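Local structure of penicillin-binding protein activator LpoB (Salmonella enterica subsp. enterica serovar Typhimurium, 4Q6V) at residues A22-L27 and G56-V61; A96-Y101 and M115-V120. The protein regulates peptidoglycan synthesis as a lipoprotein of the outer membrane, interacting with penicillin-binding protein 1B, whose function probably depends on it, and is represented here by its C-terminal domain. One frame throughout, in Å; residues are numbered along the deposited sequence.

Contact 1 of 2, residues A22-L27 and G56-V61; sequences AGSVLL and GKFTLV
L26 N donates to T59 O at 2.9 Å, nearly straight with 161° at the hydrogen, and L26 O takes the N-H of V61 at 3.2 Å. One residue bonding to the two that flank its partner L60 is the pattern of parallel strands. Ahead of it, T59 N reaches S24 O at 2.9 Å along a more bent path of 139°. Where the segments enter from their loops, G23 N makes only a weak bond to G56 O. This is the parallel pairing of a beta-alpha-beta unit, with helix 41-54 carrying the chain from strand 25-35 to strand 59-60, at one edge of the sheet. L26, F58 and L60 lie on the side facing that helix, where L52 packs on both L26 and F58. The methyl CD2 of L26 sits over one face of the F58 ring as a CH-pi contact, 4.1 Å from the centroid. G56 O lies near the rim of the opposite face, while S24 O approaches the ring edge in its plane. L26 CD2 also meets L60 CD2 at 4.0 Å, the two leucines lying side by side. From the opposite face of the sheet to L26, V25 CG1 touches V61 CG2 at 3.9 Å, their side chains at about a right angle. L27 CD1 packs on V61 CB, and L66 of helix 63-72 touches both residues.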
ATOM      1  N   ALA A  22       3.124  14.983   3.179  1.00 26.07           N
ATOM      2  CA  ALA A  22       1.677  14.908   3.141  1.00 22.73           C
ATOM      3  C   ALA A  22       1.110  15.722   1.974  1.00 22.36           C
ATOM      4  O   ALA A  22       1.652  16.754   1.578  1.00 22.90           O
ATOM      5  CB  ALA A  22       1.073  15.370   4.475  1.00 23.14           C
ATOM      6  N   GLY A  23       0.009  15.227   1.393  1.00 20.30           N
ATOM      7  CA  GLY A  23      -0.697  15.894   0.345  1.00 20.26           C
ATOM      8  C   GLY A  23      -0.179  15.489  -1.024  1.00 22.60           C
ATOM      9  O   GLY A  23      -0.602  16.048  -2.038  1.00 22.85           O
ATOM     10  N   SER A  24       0.768  14.550  -1.062  1.00 23.92           N
ATOM     11  CA  SER A  24       1.362  14.099  -2.331  1.00 23.79           C
ATOM     12  C   SER A  24       0.561  12.922  -2.886  1.00 23.38           C
ATOM     13  O   SER A  24      -0.409  12.459  -2.269  1.00 20.47           O
ATOM     14  CB  SER A  24       2.842  13.766  -2.143  1.00 27.12           C
ATOM     15  OG  SER A  24       2.967  12.915  -1.046  1.00 35.01           O
ATOM     16  N   VAL A  25       0.908  12.505  -4.096  1.00 20.41           N
ATOM     17  CA  VAL A  25       0.146  11.485  -4.778  1.00 19.50           C
ATOM     18  C   VAL A  25       0.784  10.150  -4.386  1.00 21.00           C
ATOM     19  O   VAL A  25       2.007   9.903  -4.543  1.00 18.14           O
ATOM     20  CB  VAL A  25       0.160  11.702  -6.282  1.00 19.30           C
ATOM     21  CG1 VAL A  25      -0.687  10.640  -6.985  1.00 19.85           C
ATOM     22  CG2 VAL A  25      -0.310  13.123  -6.643  1.00 19.51           C
ATOM     23  N   LEU A  26      -0.054   9.267  -3.878  1.00 22.29           N
ATOM     24  CA  LEU A  26       0.418   7.988  -3.308  1.00 20.64           C
ATOM     25  C   LEU A  26      -0.315   6.867  -4.007  1.00 20.21           C
ATOM     26  O   LEU A  26      -1.524   6.859  -4.051  1.00 20.18           O
ATOM     27  CB  LEU A  26       0.253   7.993  -1.802  1.00 21.38           C
ATOM     28  CG  LEU A  26       0.427   6.625  -1.128  1.00 22.65           C
ATOM     29  CD1 LEU A  26       1.890   6.189  -1.059  1.00 22.08           C
ATOM     30  CD2 LEU A  26      -0.173   6.720   0.261  1.00 22.48           C
ATOM     31  N   LEU A  27       0.424   5.916  -4.565  1.00 21.91           N
ATOM     32  CA  LEU A  27      -0.109   4.667  -5.016  1.00 22.22           C
ATOM     33  C   LEU A  27      -0.124   3.583  -3.938  1.00 20.54           C
ATOM     34  O   LEU A  27       0.907   3.126  -3.479  1.00 19.55           O
ATOM     35  CB  LEU A  27       0.676   4.193  -6.252  1.00 24.15           C
ATOM     36  CG  LEU A  27       0.282   2.854  -6.855  1.00 26.73           C
ATOM     37  CD1 LEU A  27      -1.213   2.740  -6.997  1.00 32.84           C
ATOM     38  CD2 LEU A  27       0.994   2.555  -8.172  1.00 26.70           C
ATOM     39  N   GLY A  56      -2.795  12.713   6.832  1.00 46.37           N
ATOM     40  CA  GLY A  56      -1.743  13.086   5.892  1.00 47.22           C
ATOM     41  C   GLY A  56      -2.205  13.351   4.471  1.00 43.37           C
ATOM     42  O   GLY A  56      -1.357  13.618   3.610  1.00 42.67           O
ATOM     43  N   LYS A  57      -3.521  13.275   4.222  1.00 38.31           N
ATOM     44  CA  LYS A  57      -4.217  14.022   3.171  1.00 35.35           C
ATOM     45  C   LYS A  57      -3.588  13.724   1.785  1.00 35.25           C
ATOM     46  O   LYS A  57      -3.695  14.545   0.862  1.00 37.34           O
ATOM     47  CB  LYS A  57      -4.219  15.530   3.466  1.00 39.24           C
ATOM     48  CG  LYS A  57      -3.103  16.360   2.789  1.00 47.75           C
ATOM     49  CD  LYS A  57      -3.049  17.863   3.137  1.00 48.40           C
ATOM     50  CE  LYS A  57      -1.687  18.339   3.605  1.00 45.69           C
ATOM     51  NZ  LYS A  57      -1.637  18.494   5.092  1.00 47.59           N
ATOM     52  N   PHE A  58      -2.972  12.543   1.621  1.00 27.96           N
ATOM     53  CA  PHE A  58      -2.513  12.106   0.315  1.00 25.79           C
ATOM     54  C   PHE A  58      -3.651  12.142  -0.688  1.00 24.03           C
ATOM     55  O   PHE A  58      -4.793  11.927  -0.323  1.00 26.24           O
ATOM     56  CB  PHE A  58      -1.974  10.678   0.359  1.00 25.80           C
ATOM     57  CG  PHE A  58      -0.814  10.482   1.280  1.00 24.89           C
ATOM     58  CD1 PHE A  58       0.462  10.875   0.902  1.00 24.97           C
ATOM     59  CD2 PHE A  58      -1.012   9.907   2.538  1.00 24.78           C
ATOM     60  CE1 PHE A  58       1.532  10.703   1.757  1.00 23.84           C
ATOM     61  CE2 PHE A  58       0.048   9.714   3.381  1.00 26.93           C
ATOM     62  CZ  PHE A  58       1.330  10.122   2.999  1.00 26.98           C
ATOM     63  N   THR A  59      -3.334  12.423  -1.933  1.00 22.73           N
ATOM     64  CA  THR A  59      -4.176  12.073  -3.063  1.00 22.48           C
ATOM     65  C   THR A  59      -3.817  10.680  -3.462  1.00 21.10           C
ATOM     66  O   THR A  59      -2.680  10.423  -3.841  1.00 20.31           O
ATOM     67  CB  THR A  59      -3.893  12.992  -4.264  1.00 23.60           C
ATOM     68  OG1 THR A  59      -4.262  14.302  -3.889  1.00 27.68           O
ATOM     69  CG2 THR A  59      -4.733  12.588  -5.468  1.00 23.19           C
ATOM     70  N   LEU A  60      -4.789   9.782  -3.355  1.00 21.17           N
ATOM     71  CA  LEU A  60      -4.642   8.396  -3.744  1.00 22.42           C
ATOM     72  C   LEU A  60      -4.929   8.158  -5.223  1.00 21.79           C
ATOM     73  O   LEU A  60      -5.887   8.704  -5.803  1.00 21.75           O
ATOM     74  CB  LEU A  60      -5.490   7.475  -2.862  1.00 23.89           C
ATOM     75  CG  LEU A  60      -5.336   7.577  -1.348  1.00 24.86           C
ATOM     76  CD1 LEU A  60      -6.222   6.546  -0.681  1.00 25.28           C
ATOM     77  CD2 LEU A  60      -3.892   7.419  -0.913  1.00 23.50           C
ATOM     78  N   VAL A  61      -4.093   7.326  -5.843  1.00 22.14           N
ATOM     79  CA  VAL A  61      -4.400   6.847  -7.200  1.00 19.87           C
ATOM     80  C   VAL A  61      -5.614   5.976  -7.054  1.00 21.41           C
ATOM     81  O   VAL A  61      -5.668   5.172  -6.122  1.00 21.37           O
ATOM     82  CB  VAL A  61      -3.217   6.109  -7.814  1.00 20.02           C
ATOM     83  CG1 VAL A  61      -3.506   5.737  -9.241  1.00 21.11           C
ATOM     84  CG2 VAL A  61      -1.949   6.982  -7.748  1.00 19.28           C
TER

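Contact 2 of 2, residues A96-Y101 and M115-V120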
ATOM      1  N   ALA A  96       2.476   9.218  -9.567  1.00 19.57           N
ATOM      2  CA  ALA A  96       2.599   8.988  -8.115  1.00 16.51           C
ATOM      3  C   ALA A  96       4.022   9.265  -7.680  1.00 17.40           C
ATOM      4  O   ALA A  96       4.972   8.900  -8.404  1.00 19.32           O
ATOM      5  CB  ALA A  96       2.204   7.565  -7.807  1.00 15.24           C
ATOM      6  N   GLN A  97       4.180   9.931  -6.548  1.00 15.50           N
ATOM      7  CA  GLN A  97       5.500  10.182  -5.950  1.00 18.30           C
ATOM      8  C   GLN A  97       5.971   9.002  -5.089  1.00 18.17           C
ATOM      9  O   GLN A  97       7.183   8.739  -4.980  1.00 17.14           O
ATOM     10  CB  GLN A  97       5.431  11.471  -5.132  1.00 22.99           C
ATOM     11  CG  GLN A  97       6.773  11.927  -4.541  1.00 31.03           C
ATOM     12  CD  GLN A  97       6.664  13.249  -3.770  1.00 34.93           C
ATOM     13  OE1 GLN A  97       5.617  13.921  -3.774  1.00 41.12           O
ATOM     14  NE2 GLN A  97       7.750  13.640  -3.129  1.00 32.72           N
ATOM     15  N   TYR A  98       5.030   8.284  -4.479  1.00 16.20           N
ATOM     16  CA  TYR A  98       5.293   7.158  -3.635  1.00 15.92           C
ATOM     17  C   TYR A  98       4.493   5.931  -4.010  1.00 17.52           C
ATOM     18  O   TYR A  98       3.387   6.019  -4.559  1.00 15.31           O
ATOM     19  CB  TYR A  98       4.990   7.508  -2.173  1.00 17.21           C
ATOM     20  CG  TYR A  98       5.645   8.749  -1.616  1.00 17.96           C
ATOM     21  CD1 TYR A  98       6.966   8.734  -1.175  1.00 19.33           C
ATOM     22  CD2 TYR A  98       4.946   9.928  -1.513  1.00 19.00           C
ATOM     23  CE1 TYR A  98       7.558   9.874  -0.649  1.00 19.23           C
ATOM     24  CE2 TYR A  98       5.525  11.067  -1.005  1.00 18.69           C
ATOM     25  CZ  TYR A  98       6.821  11.041  -0.564  1.00 19.72           C
ATOM     26  OH  TYR A  98       7.372  12.201  -0.060  1.00 19.70           O
ATOM     27  N   VAL A  99       5.084   4.766  -3.712  1.00 17.06           N
ATOM     28  CA  VAL A  99       4.343   3.518  -3.713  1.00 15.18           C
ATOM     29  C   VAL A  99       4.358   2.886  -2.340  1.00 14.20           C
ATOM     30  O   VAL A  99       5.434   2.751  -1.698  1.00 12.95           O
ATOM     31  CB  VAL A  99       4.885   2.525  -4.772  1.00 14.84           C
ATOM     32  CG1 VAL A  99       4.314   1.159  -4.561  1.00 14.92           C
ATOM     33  CG2 VAL A  99       4.555   2.985  -6.163  1.00 15.13           C
ATOM     34  N   LEU A 100       3.185   2.473  -1.879  1.00 13.96           N
ATOM     35  CA  LEU A 100       3.084   1.773  -0.598  1.00 14.66           C
ATOM     36  C   LEU A 100       2.796   0.288  -0.772  1.00 14.73           C
ATOM     37  O   LEU A 100       1.736  -0.082  -1.325  1.00 13.20           O
ATOM     38  CB  LEU A 100       2.070   2.460   0.322  1.00 15.19           C
ATOM     39  CG  LEU A 100       1.908   1.844   1.715  1.00 14.92           C
ATOM     40  CD1 LEU A 100       3.169   1.929   2.516  1.00 16.12           C
ATOM     41  CD2 LEU A 100       0.813   2.610   2.438  1.00 16.17           C
ATOM     42  N   TYR A 101       3.746  -0.532  -0.334  1.00 15.39           N
ATOM     43  CA  TYR A 101       3.502  -1.952  -0.259  1.00 17.29           C
ATOM     44  C   TYR A 101       3.080  -2.368   1.136  1.00 18.52           C
ATOM     45  O   TYR A 101       3.614  -1.829   2.095  1.00 20.78           O
ATOM     46  CB  TYR A 101       4.727  -2.722  -0.701  1.00 18.44           C
ATOM     47  CG  TYR A 101       5.328  -2.315  -2.029  1.00 19.47           C
ATOM     48  CD1 TYR A 101       4.883  -2.871  -3.225  1.00 22.37           C
ATOM     49  CD2 TYR A 101       6.414  -1.436  -2.067  1.00 21.63           C
ATOM     50  CE1 TYR A 101       5.459  -2.537  -4.443  1.00 21.55           C
ATOM     51  CE2 TYR A 101       7.020  -1.108  -3.280  1.00 22.69           C
ATOM     52  CZ  TYR A 101       6.539  -1.664  -4.445  1.00 23.20           C
ATOM     53  OH  TYR A 101       7.112  -1.296  -5.649  1.00 27.49           O
HETATM   54  N   MSE A 115       4.688  -3.018   6.243  1.00 23.27           N
HETATM   55  CA  MSE A 115       4.449  -2.002   5.195  1.00 27.55           C
HETATM   56  C   MSE A 115       5.766  -1.405   4.801  1.00 24.45           C
HETATM   57  O   MSE A 115       6.693  -1.333   5.584  1.00 25.14           O
HETATM   58  CB  MSE A 115       3.514  -0.909   5.713  1.00 31.70           C
HETATM   59  CG  MSE A 115       2.093  -1.425   5.892  1.00 35.79           C
HETATM   60 SE   MSE A 115       0.817   0.015   6.358  1.00 49.07          SE
HETATM   61  CE  MSE A 115       2.009   0.957   7.573  1.00 43.96           C
ATOM     62  N   GLN A 116       5.885  -0.998   3.540  1.00 24.83           N
ATOM     63  CA  GLN A 116       7.057  -0.295   3.065  1.00 24.52           C
ATOM     64  C   GLN A 116       6.707   0.811   2.061  1.00 20.55           C
ATOM     65  O   GLN A 116       5.855   0.626   1.182  1.00 21.54           O
ATOM     66  CB  GLN A 116       7.993  -1.292   2.440  1.00 28.79           C
ATOM     67  CG  GLN A 116       7.968  -2.654   3.126  1.00 32.25           C
ATOM     68  CD  GLN A 116       8.453  -3.670   2.165  1.00 38.14           C
ATOM     69  OE1 GLN A 116       9.657  -3.663   1.849  1.00 36.74           O
ATOM     70  NE2 GLN A 116       7.539  -4.521   1.686  1.00 38.69           N
ATOM     71  N   LEU A 117       7.360   1.957   2.204  1.00 18.37           N
ATOM     72  CA  LEU A 117       7.105   3.103   1.328  1.00 16.46           C
ATOM     73  C   LEU A 117       8.255   3.381   0.390  1.00 17.18           C
ATOM     74  O   LEU A 117       9.376   3.758   0.840  1.00 16.65           O
ATOM     75  CB  LEU A 117       6.792   4.337   2.166  1.00 16.98           C
ATOM     76  CG  LEU A 117       6.365   5.567   1.381  1.00 19.04           C
ATOM     77  CD1 LEU A 117       4.961   5.381   0.847  1.00 20.42           C
ATOM     78  CD2 LEU A 117       6.484   6.774   2.283  1.00 21.48           C
HETATM   79  N   MSE A 118       7.981   3.276  -0.910  1.00 16.13           N
HETATM   80  CA  MSE A 118       9.002   3.428  -1.942  1.00 17.46           C
HETATM   81  C   MSE A 118       8.893   4.779  -2.587  1.00 16.48           C
HETATM   82  O   MSE A 118       7.848   5.185  -3.099  1.00 17.15           O
HETATM   83  CB  MSE A 118       8.893   2.275  -2.957  1.00 17.72           C
HETATM   84  CG  MSE A 118       9.827   2.486  -4.107  1.00 21.84           C
HETATM   85 SE   MSE A 118       9.957   0.901  -5.235  1.00 27.41          SE
HETATM   86  CE  MSE A 118       8.383   1.313  -6.334  1.00 27.59           C
ATOM     87  N   LEU A 119       9.985   5.527  -2.598  1.00 17.75           N
ATOM     88  CA  LEU A 119      10.114   6.734  -3.452  1.00 18.56           C
ATOM     89  C   LEU A 119      10.227   6.375  -4.924  1.00 18.47           C
ATOM     90  O   LEU A 119      11.166   5.672  -5.316  1.00 17.24           O
ATOM     91  CB  LEU A 119      11.324   7.557  -3.023  1.00 21.78           C
ATOM     92  CG  LEU A 119      11.460   8.983  -3.591  1.00 25.19           C
ATOM     93  CD1 LEU A 119      10.405   9.911  -2.973  1.00 26.59           C
ATOM     94  CD2 LEU A 119      12.873   9.520  -3.329  1.00 26.95           C
ATOM     95  N   VAL A 120       9.256   6.827  -5.730  1.00 19.50           N
ATOM     96  CA  VAL A 120       9.178   6.426  -7.126  1.00 21.90           C
ATOM     97  C   VAL A 120      10.395   6.881  -7.926  1.00 21.33           C
ATOM     98  O   VAL A 120      11.047   6.101  -8.615  1.00 21.86           O
ATOM     99  CB  VAL A 120       7.853   6.912  -7.805  1.00 21.10           C
ATOM    100  CG1 VAL A 120       7.887   6.719  -9.304  1.00 20.74           C
ATOM    101  CG2 VAL A 120       6.671   6.168  -7.203  1.00 19.81           C
TER
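Selenomethionine M118 lies against the rim of the Y101 ring in a Met-aromatic contact: its SE is 5.3 Å from the ring centroid and almost exactly in the ring plane. A chi1 of 174° sets CG anti to the backbone N; the side chain lies beside that of V99, and the bend at chi3 brings CE to V99 CB at 4.0 Å. M118 CB approaches Y101 CE2 at 3.9 Å, and V99 CG1 lies above one face of the same ring, near its rim. The Y101 hydroxyl is buried here without a polar partner in the model. I88 and A87 of helix 84-94 pack on M118 and Y101, respectively. The other side of the sheet carries Y98, L100, L117 and L119: L117 CD1 meets Y98 CB at 3.7 Å, and L119 CD1 reaches Y98 CE1. The Y98 hydroxyl bonds to the backbone of G19 and T21. Between these layers, V99 and M118 exchange two bonds; the one from M118 N to V99 O measures 2.7 Å and is practically straight. Y101 and Q116 form a second such pair, and V120 N closes on Q97 O at 2.9 Å. Strands 98-106 and 112-119, antiparallel and consecutive in the chain, form a beta hairpin.

How the contacts relate
After helix 3-15 the chain enters strand 25-35, crosses through helix 41-54 and returns alongside, where contact 1 closes a loop of 28 intervening residues. Helices 63-72 and 84-94 then lead to strand 98-106, and contact 2 closes a hairpin with 13 residues between its segments, eight of them strand. The two are in series, neither nesting nor crossing. Strands 25-35 and 98-106 are parallel neighbours, however, so the contacts meet: V25 O and L27 O probably accept hydrogen bonds from Q97 N and L100 N. S24 OG touches both the F58 ring of contact 1 and the Y98 ring of contact 2. Together they join the parallel edge of the mixed sheet to its antiparallel half, which strand 125-132 completes.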